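Local coordinates for protein transcriptional activator, putative (Pyrococcus furiosus, PDB 1RTW) that is a putative transcriptional activator of the all-helical TENA/THI-4/PQQC family whose precise role is unassigned, at residues Phe46-Met58 with Phe69-Glu81. Sequence-based numbering, arbitrary orientation.
Sequences FVKNALRFMALLM and FAESIYYISKELE
Met58 and Phe69 form the closest CA pair of the register, 5.9 Å apart, within segments 46-58 and 69-81, which lie on the successive helices 33-60 and 66-89. The segments run antiparallel, their axes crossing at -164° and approaching to 9.4 Å, a spacing filled by apolar side chains with no hydrogen bond across it. Toward the other end they stand wider apart, and a kink at Glu79 and Leu80 interrupts the regular helical bonding of the second.

The Phe69 ring lies flat against the first helix, with Met58 CA over its face in a CH-pi contact, 4.0 Å from the centroid. Leu57 CB touches the ring's CE1-CZ side. The long chain of Met58, a selenomethionine like Met54, leaves with CG anti to the backbone N (chi1 174°) and stays extended, passing Phe69 CB before its SE reaches Ile73 CD1 at 4.0 Å. Small Ala55 lets Ile73 CD1 approach its CA to 3.8 Å.

Such an antiparallel helical hairpin is one element of the all-helical fold of this family. Midway, Leu51 enters as a knob into the hole formed by Ile73, Ile76, Ser77 and Leu80, its branched end serving two neighbours: CD1 presses on Ile76 CG2 at 3.5 Å, while CD2 meets Leu80 CD1 tip to tip. Unbranched and flexible, Met54 bends at chi3 (75°), bringing CE against both Ile76 CG1 and Ser72 CB; Tyr164 of helix 159-176 touches Met54 and Ser72.

At the far end Leu80 CD2 lies 3.6 Å from Lys48 CG, the aliphatic part of a lysine whose NZ pairs with Asp63 of the second subunit. Val47 CG1 packs 3.5 Å from Glu79 OE1, near which lies a phosphate ion, probably from the crystallisation liquor; OE2 is hydrogen-bonded by Trp156 NE1.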
ATOM      1  N   PHE B  46      -0.324  -8.261 -19.007  1.00 11.90           N
ATOM      2  CA  PHE B  46       0.505  -7.127 -18.633  1.00 12.22           C
ATOM      3  C   PHE B  46      -0.299  -5.826 -18.622  1.00 10.85           C
ATOM      4  O   PHE B  46      -0.180  -5.035 -17.702  1.00 11.23           O
ATOM      5  CB  PHE B  46       1.709  -6.987 -19.583  1.00 11.37           C
ATOM      6  CG  PHE B  46       2.609  -5.824 -19.248  1.00 15.30           C
ATOM      7  CD1 PHE B  46       3.549  -5.927 -18.223  1.00 15.04           C
ATOM      8  CD2 PHE B  46       2.453  -4.599 -19.886  1.00 15.17           C
ATOM      9  CE1 PHE B  46       4.311  -4.818 -17.834  1.00 19.10           C
ATOM     10  CE2 PHE B  46       3.214  -3.477 -19.501  1.00 18.84           C
ATOM     11  CZ  PHE B  46       4.140  -3.590 -18.473  1.00 15.31           C
ATOM     12  N   VAL B  47      -1.123  -5.618 -19.645  1.00 11.91           N
ATOM     13  CA  VAL B  47      -1.918  -4.390 -19.755  1.00 11.09           C
ATOM     14  C   VAL B  47      -2.853  -4.217 -18.565  1.00 13.41           C
ATOM     15  O   VAL B  47      -2.949  -3.126 -17.997  1.00 13.09           O
ATOM     16  CB  VAL B  47      -2.710  -4.358 -21.084  1.00 10.64           C
ATOM     17  CG1 VAL B  47      -3.698  -3.207 -21.089  1.00  8.78           C
ATOM     18  CG2 VAL B  47      -1.744  -4.241 -22.273  1.00  6.38           C
ATOM     19  N   LYS B  48      -3.524  -5.301 -18.181  1.00 14.97           N
ATOM     20  CA  LYS B  48      -4.441  -5.271 -17.048  1.00 16.04           C
ATOM     21  C   LYS B  48      -3.717  -4.794 -15.795  1.00 16.22           C
ATOM     22  O   LYS B  48      -4.210  -3.933 -15.066  1.00 15.97           O
ATOM     23  CB  LYS B  48      -5.040  -6.664 -16.779  1.00 16.17           C
ATOM     24  CG  LYS B  48      -6.177  -7.065 -17.716  1.00 19.75           C
ATOM     25  CD  LYS B  48      -6.834  -8.383 -17.312  1.00 19.25           C
ATOM     26  CE  LYS B  48      -5.871  -9.556 -17.443  1.00 22.23           C
ATOM     27  NZ  LYS B  48      -6.523 -10.857 -17.119  1.00 19.88           N
ATOM     28  N   ASN B  49      -2.527  -5.335 -15.571  1.00 16.38           N
ATOM     29  CA  ASN B  49      -1.760  -4.983 -14.390  1.00 15.78           C
ATOM     30  C   ASN B  49      -1.057  -3.658 -14.507  1.00 14.36           C
ATOM     31  O   ASN B  49      -0.744  -3.028 -13.504  1.00 14.75           O
ATOM     32  CB  ASN B  49      -0.796  -6.100 -14.054  1.00 15.30           C
ATOM     33  CG  ASN B  49      -1.513  -7.308 -13.523  1.00 14.71           C
ATOM     34  OD1 ASN B  49      -2.086  -7.262 -12.432  1.00 13.91           O
ATOM     35  ND2 ASN B  49      -1.522  -8.387 -14.299  1.00 14.39           N
ATOM     36  N   ALA B  50      -0.834  -3.227 -15.740  1.00 12.78           N
ATOM     37  CA  ALA B  50      -0.197  -1.946 -15.982  1.00 12.73           C
ATOM     38  C   ALA B  50      -1.210  -0.857 -15.573  1.00 12.90           C
ATOM     39  O   ALA B  50      -0.843   0.227 -15.113  1.00 16.77           O
ATOM     40  CB  ALA B  50       0.185  -1.833 -17.449  1.00 11.25           C
ATOM     41  N   LEU B  51      -2.490  -1.181 -15.710  1.00 11.54           N
ATOM     42  CA  LEU B  51      -3.576  -0.293 -15.331  1.00 11.19           C
ATOM     43  C   LEU B  51      -3.569  -0.138 -13.802  1.00  9.99           C
ATOM     44  O   LEU B  51      -3.720   0.962 -13.286  1.00  8.60           O
ATOM     45  CB  LEU B  51      -4.902  -0.903 -15.784  1.00 12.79           C
ATOM     46  CG  LEU B  51      -5.746  -0.238 -16.872  1.00 15.39           C
ATOM     47  CD1 LEU B  51      -4.923   0.622 -17.770  1.00 14.13           C
ATOM     48  CD2 LEU B  51      -6.469  -1.319 -17.650  1.00 16.34           C
ATOM     49  N   ARG B  52      -3.420  -1.259 -13.102  1.00  8.76           N
ATOM     50  CA  ARG B  52      -3.361  -1.286 -11.643  1.00 10.02           C
ATOM     51  C   ARG B  52      -2.144  -0.492 -11.171  1.00  9.97           C
ATOM     52  O   ARG B  52      -2.197   0.203 -10.160  1.00 10.80           O
ATOM     53  CB  ARG B  52      -3.240  -2.735 -11.147  1.00 11.15           C
ATOM     54  CG  ARG B  52      -4.468  -3.583 -11.374  1.00 11.98           C
ATOM     55  CD  ARG B  52      -4.424  -4.865 -10.565  1.00 17.48           C
ATOM     56  NE  ARG B  52      -5.700  -5.577 -10.619  1.00 21.29           N
ATOM     57  CZ  ARG B  52      -5.959  -6.572 -11.463  1.00 22.68           C
ATOM     58  NH1 ARG B  52      -5.023  -6.968 -12.313  1.00 27.14           N
ATOM     59  NH2 ARG B  52      -7.146  -7.173 -11.468  1.00 15.57           N
ATOM     60  N   PHE B  53      -1.050  -0.616 -11.911  1.00  9.39           N
ATOM     61  CA  PHE B  53       0.203   0.078 -11.611  1.00 10.65           C
ATOM     62  C   PHE B  53      -0.009   1.592 -11.681  1.00 11.58           C
ATOM     63  O   PHE B  53       0.468   2.342 -10.834  1.00 10.92           O
ATOM     64  CB  PHE B  53       1.266  -0.367 -12.620  1.00  9.45           C
ATOM     65  CG  PHE B  53       2.425   0.570 -12.748  1.00 11.23           C
ATOM     66  CD1 PHE B  53       3.452   0.556 -11.807  1.00  9.72           C
ATOM     67  CD2 PHE B  53       2.523   1.428 -13.841  1.00  8.58           C
ATOM     68  CE1 PHE B  53       4.561   1.373 -11.948  1.00 10.05           C
ATOM     69  CE2 PHE B  53       3.636   2.256 -13.992  1.00 10.55           C
ATOM     70  CZ  PHE B  53       4.662   2.226 -13.037  1.00  9.21           C
HETATM   71  N   MSE B  54      -0.722   2.025 -12.714  1.00 13.12           N
HETATM   72  CA  MSE B  54      -1.032   3.429 -12.915  1.00 11.73           C
HETATM   73  C   MSE B  54      -1.985   3.948 -11.847  1.00  9.55           C
HETATM   74  O   MSE B  54      -1.929   5.116 -11.472  1.00 11.42           O
HETATM   75  CB  MSE B  54      -1.669   3.633 -14.290  1.00 15.29           C
HETATM   76  CG  MSE B  54      -0.768   3.334 -15.462  1.00 18.55           C
HETATM   77 SE   MSE B  54      -1.771   3.323 -17.105  1.00 28.79          SE
HETATM   78  CE  MSE B  54      -1.975   5.236 -17.285  1.00 18.16           C
ATOM     79  N   ALA B  55      -2.878   3.085 -11.377  1.00  8.05           N
ATOM     80  CA  ALA B  55      -3.835   3.477 -10.362  1.00  6.26           C
ATOM     81  C   ALA B  55      -3.092   3.667  -9.027  1.00  5.68           C
ATOM     82  O   ALA B  55      -3.400   4.549  -8.243  1.00  5.19           O
ATOM     83  CB  ALA B  55      -4.931   2.431 -10.262  1.00  1.80           C
ATOM     84  N   LEU B  56      -2.083   2.843  -8.789  1.00  9.62           N
ATOM     85  CA  LEU B  56      -1.292   2.967  -7.583  1.00  9.93           C
ATOM     86  C   LEU B  56      -0.544   4.297  -7.602  1.00 11.63           C
ATOM     87  O   LEU B  56      -0.465   4.978  -6.581  1.00 13.90           O
ATOM     88  CB  LEU B  56      -0.327   1.807  -7.487  1.00 10.77           C
ATOM     89  CG  LEU B  56      -1.036   0.546  -7.011  1.00 12.88           C
ATOM     90  CD1 LEU B  56      -0.085  -0.622  -7.076  1.00 13.30           C
ATOM     91  CD2 LEU B  56      -1.531   0.741  -5.597  1.00 12.50           C
ATOM     92  N   LEU B  57      -0.038   4.680  -8.776  1.00 11.96           N
ATOM     93  CA  LEU B  57       0.673   5.938  -8.928  1.00 12.39           C
ATOM     94  C   LEU B  57      -0.302   7.095  -8.723  1.00 13.76           C
ATOM     95  O   LEU B  57       0.013   8.062  -8.032  1.00 11.14           O
ATOM     96  CB  LEU B  57       1.303   6.043 -10.318  1.00 12.65           C
ATOM     97  CG  LEU B  57       2.513   5.163 -10.598  1.00 14.48           C
ATOM     98  CD1 LEU B  57       2.972   5.356 -12.040  1.00 14.69           C
ATOM     99  CD2 LEU B  57       3.634   5.499  -9.628  1.00 15.73           C
HETATM  100  N   MSE B  58      -1.506   6.959  -9.280  1.00 15.09           N
HETATM  101  CA  MSE B  58      -2.531   7.995  -9.155  1.00 15.62           C
HETATM  102  C   MSE B  58      -2.806   8.359  -7.698  1.00 13.62           C
HETATM  103  O   MSE B  58      -2.860   9.536  -7.338  1.00 14.06           O
HETATM  104  CB  MSE B  58      -3.837   7.569  -9.845  1.00 16.23           C
HETATM  105  CG  MSE B  58      -4.981   8.543  -9.621  1.00 14.81           C
HETATM  106 SE   MSE B  58      -6.518   8.246 -10.796  1.00 24.64          SE
HETATM  107  CE  MSE B  58      -7.375   9.969 -10.572  1.00 15.62           C
ATOM    108  N   PHE B  69      -3.964  11.485 -14.747  1.00 15.38           N
ATOM    109  CA  PHE B  69      -4.092  10.077 -14.414  1.00 13.73           C
ATOM    110  C   PHE B  69      -5.477   9.542 -14.706  1.00 13.94           C
ATOM    111  O   PHE B  69      -5.614   8.406 -15.153  1.00 13.80           O
ATOM    112  CB  PHE B  69      -3.708   9.823 -12.959  1.00 13.22           C
ATOM    113  CG  PHE B  69      -2.232   9.565 -12.760  1.00 13.35           C
ATOM    114  CD1 PHE B  69      -1.679   8.337 -13.109  1.00 12.97           C
ATOM    115  CD2 PHE B  69      -1.406  10.534 -12.218  1.00 11.70           C
ATOM    116  CE1 PHE B  69      -0.322   8.078 -12.914  1.00 14.85           C
ATOM    117  CE2 PHE B  69      -0.046  10.285 -12.021  1.00 14.56           C
ATOM    118  CZ  PHE B  69       0.497   9.056 -12.367  1.00 12.77           C
ATOM    119  N   ALA B  70      -6.504  10.362 -14.479  1.00 15.06           N
ATOM    120  CA  ALA B  70      -7.877   9.933 -14.754  1.00 16.46           C
ATOM    121  C   ALA B  70      -8.081   9.665 -16.241  1.00 17.13           C
ATOM    122  O   ALA B  70      -8.646   8.633 -16.622  1.00 15.86           O
ATOM    123  CB  ALA B  70      -8.864  10.962 -14.273  1.00 17.65           C
ATOM    124  N   GLU B  71      -7.568  10.579 -17.063  1.00 17.85           N
ATOM    125  CA  GLU B  71      -7.660  10.502 -18.515  1.00 21.68           C
ATOM    126  C   GLU B  71      -6.794   9.392 -19.086  1.00 22.58           C
ATOM    127  O   GLU B  71      -7.223   8.674 -19.990  1.00 24.03           O
ATOM    128  CB  GLU B  71      -7.241  11.838 -19.143  1.00 25.85           C
ATOM    129  CG  GLU B  71      -8.203  12.999 -18.880  1.00 31.64           C
ATOM    130  CD  GLU B  71      -7.521  14.363 -18.876  1.00 37.22           C
ATOM    131  OE1 GLU B  71      -8.080  15.292 -18.248  1.00 43.49           O
ATOM    132  OE2 GLU B  71      -6.430  14.515 -19.479  1.00 35.58           O
ATOM    133  N   SER B  72      -5.576   9.261 -18.562  1.00 22.45           N
ATOM    134  CA  SER B  72      -4.640   8.244 -19.031  1.00 20.81           C
ATOM    135  C   SER B  72      -5.129   6.841 -18.736  1.00 20.51           C
ATOM    136  O   SER B  72      -5.084   5.971 -19.610  1.00 22.79           O
ATOM    137  CB  SER B  72      -3.260   8.448 -18.420  1.00 20.33           C
ATOM    138  OG  SER B  72      -2.740   9.694 -18.802  1.00 19.33           O
ATOM    139  N   ILE B  73      -5.589   6.612 -17.513  1.00 19.56           N
ATOM    140  CA  ILE B  73      -6.099   5.289 -17.144  1.00 17.23           C
ATOM    141  C   ILE B  73      -7.291   4.915 -18.021  1.00 16.86           C
ATOM    142  O   ILE B  73      -7.381   3.780 -18.508  1.00 14.89           O
ATOM    143  CB  ILE B  73      -6.477   5.226 -15.666  1.00 15.97           C
ATOM    144  CG1 ILE B  73      -5.204   5.298 -14.821  1.00 16.56           C
ATOM    145  CG2 ILE B  73      -7.260   3.951 -15.359  1.00 15.65           C
ATOM    146  CD1 ILE B  73      -5.469   5.307 -13.320  1.00 16.58           C
ATOM    147  N   TYR B  74      -8.167   5.887 -18.269  1.00 15.32           N
ATOM    148  CA  TYR B  74      -9.335   5.662 -19.110  1.00 16.77           C
ATOM    149  C   TYR B  74      -8.865   5.330 -20.532  1.00 17.19           C
ATOM    150  O   TYR B  74      -9.343   4.376 -21.140  1.00 16.37           O
ATOM    151  CB  TYR B  74     -10.235   6.901 -19.119  1.00 21.22           C
ATOM    152  CG  TYR B  74     -11.494   6.736 -19.941  1.00 24.91           C
ATOM    153  CD1 TYR B  74     -12.441   5.758 -19.621  1.00 27.61           C
ATOM    154  CD2 TYR B  74     -11.721   7.525 -21.062  1.00 25.70           C
ATOM    155  CE1 TYR B  74     -13.582   5.573 -20.407  1.00 30.35           C
ATOM    156  CE2 TYR B  74     -12.854   7.352 -21.850  1.00 28.23           C
ATOM    157  CZ  TYR B  74     -13.778   6.375 -21.519  1.00 30.29           C
ATOM    158  OH  TYR B  74     -14.897   6.197 -22.299  1.00 34.86           O
ATOM    159  N   TYR B  75      -7.904   6.106 -21.032  1.00 16.72           N
ATOM    160  CA  TYR B  75      -7.330   5.913 -22.361  1.00 17.62           C
ATOM    161  C   TYR B  75      -6.685   4.523 -22.494  1.00 18.84           C
ATOM    162  O   TYR B  75      -7.078   3.739 -23.368  1.00 20.19           O
ATOM    163  CB  TYR B  75      -6.312   7.027 -22.635  1.00 16.44           C
ATOM    164  CG  TYR B  75      -5.515   6.901 -23.919  1.00 16.27           C
ATOM    165  CD1 TYR B  75      -6.145   6.795 -25.165  1.00 13.36           C
ATOM    166  CD2 TYR B  75      -4.116   6.896 -23.884  1.00 13.56           C
ATOM    167  CE1 TYR B  75      -5.394   6.684 -26.346  1.00 12.10           C
ATOM    168  CE2 TYR B  75      -3.358   6.791 -25.047  1.00 12.79           C
ATOM    169  CZ  TYR B  75      -3.993   6.687 -26.273  1.00 15.76           C
ATOM    170  OH  TYR B  75      -3.212   6.610 -27.411  1.00 15.72           O
ATOM    171  N   ILE B  76      -5.769   4.197 -21.579  1.00 17.36           N
ATOM    172  CA  ILE B  76      -5.077   2.904 -21.580  1.00 15.91           C
ATOM    173  C   ILE B  76      -6.041   1.716 -21.392  1.00 15.24           C
ATOM    174  O   ILE B  76      -5.794   0.633 -21.921  1.00 12.74           O
ATOM    175  CB  ILE B  76      -3.978   2.833 -20.466  1.00 16.88           C
ATOM    176  CG1 ILE B  76      -3.040   4.041 -20.523  1.00 17.03           C
ATOM    177  CG2 ILE B  76      -3.166   1.573 -20.590  1.00 18.97           C
ATOM    178  CD1 ILE B  76      -2.560   4.387 -21.872  1.00 18.12           C
ATOM    179  N   SER B  77      -7.117   1.911 -20.624  1.00 15.55           N
ATOM    180  CA  SER B  77      -8.110   0.845 -20.390  1.00 17.30           C
ATOM    181  C   SER B  77      -8.779   0.405 -21.697  1.00 18.47           C
ATOM    182  O   SER B  77      -9.291  -0.712 -21.796  1.00 18.33           O
ATOM    183  CB  SER B  77      -9.204   1.305 -19.424  1.00 15.33           C
ATOM    184  OG  SER B  77     -10.070   2.246 -20.047  1.00 15.33           O
ATOM    185  N   LYS B  78      -8.784   1.295 -22.685  1.00 19.08           N
ATOM    186  CA  LYS B  78      -9.375   0.996 -23.986  1.00 22.51           C
ATOM    187  C   LYS B  78      -8.629  -0.151 -24.663  1.00 22.81           C
ATOM    188  O   LYS B  78      -9.226  -0.929 -25.429  1.00 20.71           O
ATOM    189  CB  LYS B  78      -9.382   2.246 -24.870  1.00 25.44           C
ATOM    190  CG  LYS B  78     -10.746   2.915 -24.993  1.00 31.69           C
ATOM    191  CD  LYS B  78     -11.479   2.999 -23.658  1.00 36.13           C
ATOM    192  CE  LYS B  78     -12.955   3.353 -23.847  1.00 40.77           C
ATOM    193  NZ  LYS B  78     -13.748   3.124 -22.602  1.00 42.10           N
ATOM    194  N   GLU B  79      -7.342  -0.280 -24.322  1.00 22.56           N
ATOM    195  CA  GLU B  79      -6.476  -1.336 -24.854  1.00 22.38           C
ATOM    196  C   GLU B  79      -7.042  -2.717 -24.539  1.00 21.34           C
ATOM    197  O   GLU B  79      -6.835  -3.656 -25.298  1.00 20.63           O
ATOM    198  CB  GLU B  79      -5.052  -1.230 -24.282  1.00 22.31           C
ATOM    199  CG  GLU B  79      -4.252  -0.021 -24.739  1.00 20.18           C
ATOM    200  CD  GLU B  79      -2.828   0.002 -24.181  1.00 22.36           C
ATOM    201  OE1 GLU B  79      -2.407  -0.968 -23.512  1.00 22.79           O
ATOM    202  OE2 GLU B  79      -2.118   0.996 -24.420  1.00 22.37           O
ATOM    203  N   LEU B  80      -7.749  -2.839 -23.417  1.00 22.39           N
ATOM    204  CA  LEU B  80      -8.349  -4.118 -23.039  1.00 26.05           C
ATOM    205  C   LEU B  80      -9.324  -4.573 -24.103  1.00 30.16           C
ATOM    206  O   LEU B  80      -9.297  -5.734 -24.507  1.00 32.26           O
ATOM    207  CB  LEU B  80      -9.084  -4.021 -21.703  1.00 22.29           C
ATOM    208  CG  LEU B  80      -8.201  -3.740 -20.493  1.00 21.73           C
ATOM    209  CD1 LEU B  80      -9.063  -3.669 -19.244  1.00 19.41           C
ATOM    210  CD2 LEU B  80      -7.124  -4.815 -20.373  1.00 17.61           C
ATOM    211  N   GLU B  81     -10.189  -3.657 -24.544  1.00 34.19           N
ATOM    212  CA  GLU B  81     -11.178  -3.949 -25.577  1.00 37.12           C
ATOM    213  C   GLU B  81     -10.454  -4.337 -26.866  1.00 35.15           C
ATOM    214  O   GLU B  81     -10.868  -5.252 -27.570  1.00 33.27           O
ATOM    215  CB  GLU B  81     -12.066  -2.724 -25.835  1.00 44.35           C
ATOM    216  CG  GLU B  81     -12.723  -2.135 -24.585  1.00 54.76           C
ATOM    217  CD  GLU B  81     -13.425  -0.800 -24.837  1.00 59.54           C
ATOM    218  OE1 GLU B  81     -14.278  -0.413 -24.006  1.00 61.67           O
ATOM    219  OE2 GLU B  81     -13.122  -0.132 -25.852  1.00 62.45           O
TER